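Local coordinates for protein L544 (Acanthamoeba polyphaga mimivirus, PDB 4AMQ) that is a virion-associated protein that probably acts as a metal-dependent nucleotidyltransferase, at residues I38-I42 / F93-I99; D66-N72 / G211-R217. All coordinates share one frame; numbering follows the deposited sequence.

Interaction 1: residues I38-I42 / F93-I99; sequences ILPKI and FTNDNQI. With MG (magnesium ion), chain D.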
loop_
_atom_site.group_PDB
_atom_site.type_symbol
_atom_site.label_atom_id
_atom_site.label_comp_id
_atom_site.label_asym_id
_atom_site.label_seq_id
_atom_site.Cartn_x
_atom_site.Cartn_y
_atom_site.Cartn_z
ATOM N N ILE A 38 13.454 -14.928 3.016
ATOM C CA ILE A 38 13.201 -13.618 2.425
ATOM C C ILE A 38 13.889 -12.480 3.179
ATOM O O ILE A 38 14.736 -11.786 2.620
ATOM C CB ILE A 38 11.693 -13.322 2.307
ATOM C CG1 ILE A 38 10.996 -14.426 1.513
ATOM C CG2 ILE A 38 11.470 -11.974 1.640
ATOM C CD1 ILE A 38 11.571 -14.621 0.132
ATOM N N LEU A 39 13.527 -12.300 4.446
ATOM C CA LEU A 39 14.021 -11.170 5.237
ATOM C C LEU A 39 15.548 -11.005 5.270
ATOM O O LEU A 39 16.051 -9.886 5.163
ATOM C CB LEU A 39 13.457 -11.213 6.662
ATOM C CG LEU A 39 11.936 -11.086 6.790
ATOM C CD1 LEU A 39 11.547 -10.860 8.237
ATOM C CD2 LEU A 39 11.416 -9.958 5.916
ATOM N N PRO A 40 16.294 -12.113 5.423
ATOM C CA PRO A 40 17.753 -11.965 5.470
ATOM C C PRO A 40 18.293 -11.367 4.178
ATOM O O PRO A 40 19.417 -10.870 4.136
ATOM C CB PRO A 40 18.245 -13.407 5.627
ATOM C CG PRO A 40 17.097 -14.133 6.241
ATOM C CD PRO A 40 15.877 -13.510 5.634
ATOM N N LYS A 41 17.484 -11.412 3.127
ATOM C CA LYS A 41 17.917 -10.942 1.823
ATOM C C LYS A 41 17.554 -9.475 1.579
ATOM O O LYS A 41 18.285 -8.755 0.897
ATOM C CB LYS A 41 17.325 -11.830 0.729
ATOM C CG LYS A 41 17.982 -11.674 -0.625
ATOM C CD LYS A 41 18.292 -13.033 -1.230
ATOM C CE LYS A 41 17.063 -13.924 -1.245
ATOM N NZ LYS A 41 17.360 -15.251 -1.855
ATOM N N ILE A 42 16.436 -9.030 2.146
ATOM C CA ILE A 42 15.925 -7.693 1.853
ATOM C C ILE A 42 16.154 -6.676 2.968
ATOM O O ILE A 42 16.044 -5.468 2.738
ATOM C CB ILE A 42 14.418 -7.720 1.500
ATOM C CG1 ILE A 42 13.580 -8.061 2.735
ATOM C CG2 ILE A 42 14.154 -8.702 0.372
ATOM C CD1 ILE A 42 12.080 -8.032 2.489
ATOM N N PHE A 93 19.868 -7.857 -6.266
ATOM C CA PHE A 93 18.533 -8.223 -6.734
ATOM C C PHE A 93 18.417 -8.231 -8.255
ATOM O O PHE A 93 17.426 -8.709 -8.800
ATOM C CB PHE A 93 17.480 -7.275 -6.152
ATOM C CG PHE A 93 17.366 -7.343 -4.663
ATOM C CD1 PHE A 93 17.502 -8.549 -3.998
ATOM C CD2 PHE A 93 17.132 -6.197 -3.923
ATOM C CE1 PHE A 93 17.401 -8.612 -2.622
ATOM C CE2 PHE A 93 17.033 -6.256 -2.550
ATOM C CZ PHE A 93 17.166 -7.465 -1.900
ATOM N N THR A 94 19.425 -7.704 -8.937
ATOM C CA THR A 94 19.349 -7.538 -10.386
ATOM C C THR A 94 19.038 -8.845 -11.129
ATOM O O THR A 94 18.327 -8.844 -12.132
ATOM C CB THR A 94 20.637 -6.905 -10.938
ATOM O OG1 THR A 94 20.915 -5.699 -10.216
ATOM C CG2 THR A 94 20.488 -6.585 -12.423
ATOM N N ASN A 95 19.570 -9.955 -10.630
ATOM C CA ASN A 95 19.318 -11.257 -11.236
ATOM C C ASN A 95 18.436 -12.141 -10.359
ATOM O O ASN A 95 18.507 -13.365 -10.430
ATOM C CB ASN A 95 20.634 -11.973 -11.540
ATOM C CG ASN A 95 21.518 -11.184 -12.481
ATOM O OD1 ASN A 95 22.656 -10.849 -12.149
ATOM N ND2 ASN A 95 21.000 -10.878 -13.666
ATOM N N ASP A 96 17.609 -11.512 -9.528
ATOM C CA ASP A 96 16.691 -12.249 -8.670
ATOM C C ASP A 96 15.253 -11.954 -9.086
ATOM O O ASP A 96 14.713 -10.898 -8.765
ATOM C CB ASP A 96 16.908 -11.864 -7.204
ATOM C CG ASP A 96 16.248 -12.832 -6.240
ATOM O OD1 ASP A 96 15.353 -13.590 -6.671
ATOM O OD2 ASP A 96 16.624 -12.833 -5.046
ATOM N N ASN A 97 14.632 -12.890 -9.796
ATOM C CA ASN A 97 13.294 -12.664 -10.332
ATOM C C ASN A 97 12.204 -12.618 -9.261
ATOM O O ASN A 97 11.094 -12.157 -9.514
ATOM C CB ASN A 97 12.951 -13.718 -11.385
ATOM C CG ASN A 97 11.660 -13.408 -12.121
ATOM O OD1 ASN A 97 10.653 -14.094 -11.948
ATOM N ND2 ASN A 97 11.682 -12.364 -12.942
ATOM N N GLN A 98 12.526 -13.102 -8.068
ATOM C CA GLN A 98 11.552 -13.176 -6.985
ATOM C C GLN A 98 11.394 -11.843 -6.246
ATOM O O GLN A 98 10.332 -11.543 -5.704
ATOM C CB GLN A 98 11.956 -14.274 -5.998
ATOM C CG GLN A 98 11.019 -14.420 -4.807
ATOM C CD GLN A 98 11.508 -15.446 -3.807
ATOM O OE1 GLN A 98 12.683 -15.460 -3.440
ATOM N NE2 GLN A 98 10.609 -16.313 -3.361
ATOM N N ILE A 99 12.455 -11.044 -6.235
ATOM C CA ILE A 99 12.479 -9.823 -5.440
ATOM C C ILE A 99 12.758 -8.586 -6.273
ATOM O O ILE A 99 13.748 -8.522 -6.991
ATOM C CB ILE A 99 13.555 -9.891 -4.345
ATOM C CG1 ILE A 99 13.275 -11.051 -3.388
ATOM C CG2 ILE A 99 13.632 -8.566 -3.592
ATOM C CD1 ILE A 99 14.321 -11.201 -2.303
HETATM MG MG MG D . 14.862 -8.349 -9.170
HETATM O O HOH W 1 12.908 -9.091 -10.450
HETATM O O HOH W 2 15.470 -5.909 -9.650
#
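Ile-42, Lys-41 and Ile-38, at the end of helix 28-42, pack mainly through van der Waals contacts, apolar around Ile-42, on the loop that leads from helix 82-93 into strand 99-108. Ile-42 CG2 lies 3.7 Å from Ile-99 CD1 and also reaches the rim of the Phe-93 ring at CZ. Within segment 93-99, Ile-99 CG2 sits over the centre of one face of that ring. The helix meets the ring at its edge: Lys-41 O is 3.3 Å from Phe-93 CZ, and Lys-41 CG lies in the ring plane beside CE1. Lys-41 then bends at chi2 and chi3, which turns its amine toward Asp-96. Lys-41 NZ stops 4.1 Å from Asp-96 OD2, beyond a salt bridge. The carboxylate's other oxygen, OD1, accepts from Gln-98 N in an Asx turn. Ile-38 CD1 touches the Gln-98 amide, with OE1 at 3.8 Å, while NE2 is held by Lys-204 O and Tyr-33 OH. Backbone carbonyls of segment 93-99 bind a magnesium ion: Phe-93 O and Asp-96 O at 2.6 Å, and Ile-99 O at 2.5 Å. Two waters complete the observed ligands. A type I turn from Phe-93 to Asp-96 brings the first two carbonyls together. Ile-38 and Gln-98 also rest on Val-203, and Ile-99 on Tyr-201, both of strand 196-204. Ile-38 and Ile-42 reach Phe-212 of strand 209-217.

Interaction 2: residues D66-N72 / G211-R217; sequences DIDIVNN and GFDIAVR. With MN (manganese (II) ion), chain C; MN (manganese (II) ion), chain B.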
loop_
_atom_site.group_PDB
_atom_site.type_symbol
_atom_site.label_atom_id
_atom_site.label_comp_id
_atom_site.label_asym_id
_atom_site.label_seq_id
_atom_site.Cartn_x
_atom_site.Cartn_y
_atom_site.Cartn_z
ATOM N N ASP A 66 0.169 -7.812 3.153
ATOM C CA ASP A 66 1.533 -7.350 2.964
ATOM C C ASP A 66 2.332 -7.506 4.252
ATOM O O ASP A 66 1.792 -7.900 5.287
ATOM C CB ASP A 66 1.542 -5.890 2.516
ATOM C CG ASP A 66 1.010 -4.954 3.583
ATOM O OD1 ASP A 66 -0.086 -5.215 4.118
ATOM O OD2 ASP A 66 1.696 -3.962 3.896
ATOM N N ILE A 67 3.622 -7.200 4.185
ATOM C CA ILE A 67 4.477 -7.246 5.365
ATOM C C ILE A 67 5.098 -5.877 5.635
ATOM O O ILE A 67 5.718 -5.284 4.752
ATOM C CB ILE A 67 5.590 -8.316 5.239
ATOM C CG1 ILE A 67 5.005 -9.730 5.318
ATOM C CG2 ILE A 67 6.636 -8.133 6.330
ATOM C CD1 ILE A 67 4.253 -10.171 4.077
ATOM N N ASP A 68 4.901 -5.379 6.853
ATOM C CA ASP A 68 5.476 -4.112 7.293
ATOM C C ASP A 68 6.544 -4.382 8.342
ATOM O O ASP A 68 6.298 -5.093 9.321
ATOM C CB ASP A 68 4.397 -3.205 7.897
ATOM C CG ASP A 68 3.322 -2.829 6.896
ATOM O OD1 ASP A 68 3.627 -2.780 5.685
ATOM O OD2 ASP A 68 2.172 -2.585 7.320
ATOM N N ILE A 69 7.729 -3.817 8.143
ATOM C CA ILE A 69 8.821 -4.031 9.085
ATOM C C ILE A 69 9.608 -2.762 9.382
ATOM O O ILE A 69 9.866 -1.956 8.481
ATOM C CB ILE A 69 9.781 -5.131 8.582
ATOM C CG1 ILE A 69 9.071 -6.481 8.596
ATOM C CG2 ILE A 69 11.036 -5.197 9.432
ATOM C CD1 ILE A 69 9.972 -7.646 8.306
ATOM N N VAL A 70 9.971 -2.585 10.652
ATOM C CA VAL A 70 10.883 -1.522 11.048
ATOM C C VAL A 70 12.272 -2.123 11.255
ATOM O O VAL A 70 12.441 -3.070 12.022
ATOM C CB VAL A 70 10.410 -0.806 12.334
ATOM C CG1 VAL A 70 11.497 0.129 12.868
ATOM C CG2 VAL A 70 9.124 -0.037 12.073
ATOM N N ASN A 71 13.257 -1.584 10.548
ATOM C CA ASN A 71 14.640 -2.022 10.688
ATOM C C ASN A 71 15.440 -0.920 11.380
ATOM O O ASN A 71 15.640 0.158 10.820
ATOM C CB ASN A 71 15.240 -2.336 9.315
ATOM C CG ASN A 71 16.380 -3.344 9.380
ATOM O OD1 ASN A 71 16.556 -4.045 10.381
ATOM N ND2 ASN A 71 17.152 -3.429 8.304
ATOM N N ASN A 72 15.868 -1.178 12.612
ATOM C CA ASN A 72 16.676 -0.212 13.353
ATOM C C ASN A 72 18.155 -0.530 13.166
ATOM O O ASN A 72 18.675 -1.471 13.761
ATOM C CB ASN A 72 16.288 -0.206 14.835
ATOM C CG ASN A 72 14.883 0.333 15.067
ATOM O OD1 ASN A 72 14.513 1.380 14.535
ATOM N ND2 ASN A 72 14.092 -0.387 15.854
ATOM N N GLY A 211 3.706 -7.210 -1.176
ATOM C CA GLY A 211 4.425 -6.023 -0.760
ATOM C C GLY A 211 5.170 -6.225 0.547
ATOM O O GLY A 211 4.628 -6.760 1.509
ATOM N N PHE A 212 6.432 -5.816 0.563
ATOM C CA PHE A 212 7.221 -5.766 1.785
ATOM C C PHE A 212 7.695 -4.330 1.958
ATOM O O PHE A 212 8.493 -3.838 1.160
ATOM C CB PHE A 212 8.432 -6.704 1.696
ATOM C CG PHE A 212 8.103 -8.157 1.916
ATOM C CD1 PHE A 212 7.416 -8.883 0.958
ATOM C CD2 PHE A 212 8.481 -8.796 3.087
ATOM C CE1 PHE A 212 7.115 -10.222 1.164
ATOM C CE2 PHE A 212 8.184 -10.134 3.296
ATOM C CZ PHE A 212 7.501 -10.847 2.334
ATOM N N ASP A 213 7.188 -3.654 2.984
ATOM C CA ASP A 213 7.627 -2.298 3.293
ATOM C C ASP A 213 8.576 -2.300 4.489
ATOM O O ASP A 213 8.185 -2.667 5.601
ATOM C CB ASP A 213 6.426 -1.384 3.565
ATOM C CG ASP A 213 5.551 -1.177 2.334
ATOM O OD1 ASP A 213 6.081 -1.214 1.202
ATOM O OD2 ASP A 213 4.330 -0.972 2.501
ATOM N N ILE A 214 9.820 -1.892 4.255
ATOM C CA ILE A 214 10.832 -1.860 5.308
ATOM C C ILE A 214 11.240 -0.432 5.661
ATOM O O ILE A 214 11.924 0.236 4.884
ATOM C CB ILE A 214 12.108 -2.625 4.901
ATOM C CG1 ILE A 214 11.758 -3.968 4.253
ATOM C CG2 ILE A 214 13.027 -2.803 6.110
ATOM C CD1 ILE A 214 10.881 -4.857 5.110
ATOM N N ALA A 215 10.822 0.025 6.837
ATOM C CA ALA A 215 11.212 1.339 7.339
ATOM C C ALA A 215 12.594 1.254 7.972
ATOM O O ALA A 215 12.771 0.642 9.023
ATOM C CB ALA A 215 10.200 1.842 8.347
ATOM N N VAL A 216 13.575 1.868 7.325
ATOM C CA VAL A 216 14.950 1.804 7.797
ATOM C C VAL A 216 15.331 3.072 8.558
ATOM O O VAL A 216 15.478 4.142 7.969
ATOM C CB VAL A 216 15.925 1.583 6.631
ATOM C CG1 VAL A 216 17.355 1.531 7.139
ATOM C CG2 VAL A 216 15.568 0.302 5.882
ATOM N N ARG A 217 15.479 2.942 9.874
ATOM C CA ARG A 217 15.904 4.057 10.713
ATOM C C ARG A 217 17.414 4.019 10.900
ATOM O O ARG A 217 17.942 3.130 11.568
ATOM C CB ARG A 217 15.215 4.005 12.079
ATOM C CG ARG A 217 15.298 5.312 12.858
ATOM C CD ARG A 217 15.120 5.088 14.353
ATOM N NE ARG A 217 14.008 4.189 14.651
ATOM C CZ ARG A 217 12.751 4.582 14.831
ATOM N NH1 ARG A 217 12.435 5.868 14.741
ATOM N NH2 ARG A 217 11.809 3.687 15.099
HETATM MN MN MN C . 2.421 -1.889 3.937
HETATM MN MN MN B . 0.338 -4.001 6.121
HETATM O O HOH W 3 -1.901 -3.842 5.895
HETATM O O HOH W 4 0.922 -0.903 2.107
#
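Strands 66-72 and 211-217 run parallel as sheet neighbours, their axes 4.6 Å apart at closest approach and 19° from exact alignment. Six backbone hydrogen bonds join them, from Ile-67 N to Gly-211 O at one end to Arg-217 N to Asn-71 O at the other. Ile-67, Ile-69, Phe-212 and Ile-214 face helix 28-42 and the loop after it. Ile-67 lies alongside Phe-212 and covers one face of its ring, with CB 4.0 Å from the ring centroid in a CH-pi contact. Ile-69 CB meets Ile-214 CD1 next along this face.

The other face carries three aspartates and two manganese ions. Asp-66 has CG between its backbone N and carbonyl carbon (chi1 66°), which places its carboxylate at both ions. OD2 of Asp-66 is 2.2 Å from the manganese of chain C and is shared with that of chain B, which OD1 also binds at 2.4 Å. Asp-68 also bridges, with OD1 2.3 Å from the chain C ion and OD2 2.6 Å from the chain B ion. Asp-213 OD2 joins the chain C site from the adjacent strand, at 2.6 Å. A water is bound at each ion. Farther along the same face, Arg-217 NE gives a nearly straight bond (170°) to Asn-72 OD1, 2.9 Å long, near the guanidinium plane but somewhat out of the amide plane. The pair of bridged metals on three strand-borne aspartates is consistent with a two-metal nucleotidyltransferase centre. The cations probably offset the repulsion among the gathered carboxylates.

Overall arrangement
Interaction 2 carries the manganese pair, probably the catalytic centre, on one face of the sheet. The helix end 38-42 of interaction 1 lies against the other face, and segment 93-99 leads into strand 99-108 of this sheet. Their centres are 15 Å apart, and the two contacts touch directly. Leu-39 CD1 packs 3.6 Å from Ile-69 CD1, and Ile-42 CD1 lies 3.7 Å from Phe-212 CD2. Phe-212 thus links the end of helix 28-42 to the strand that bears Asp-213. The side chain of Ile-42 is about 12 Å from a manganese ion. The magnesium of segment 93-99 is 19.2 Å from the manganese ion of chain C, so it is a separate site.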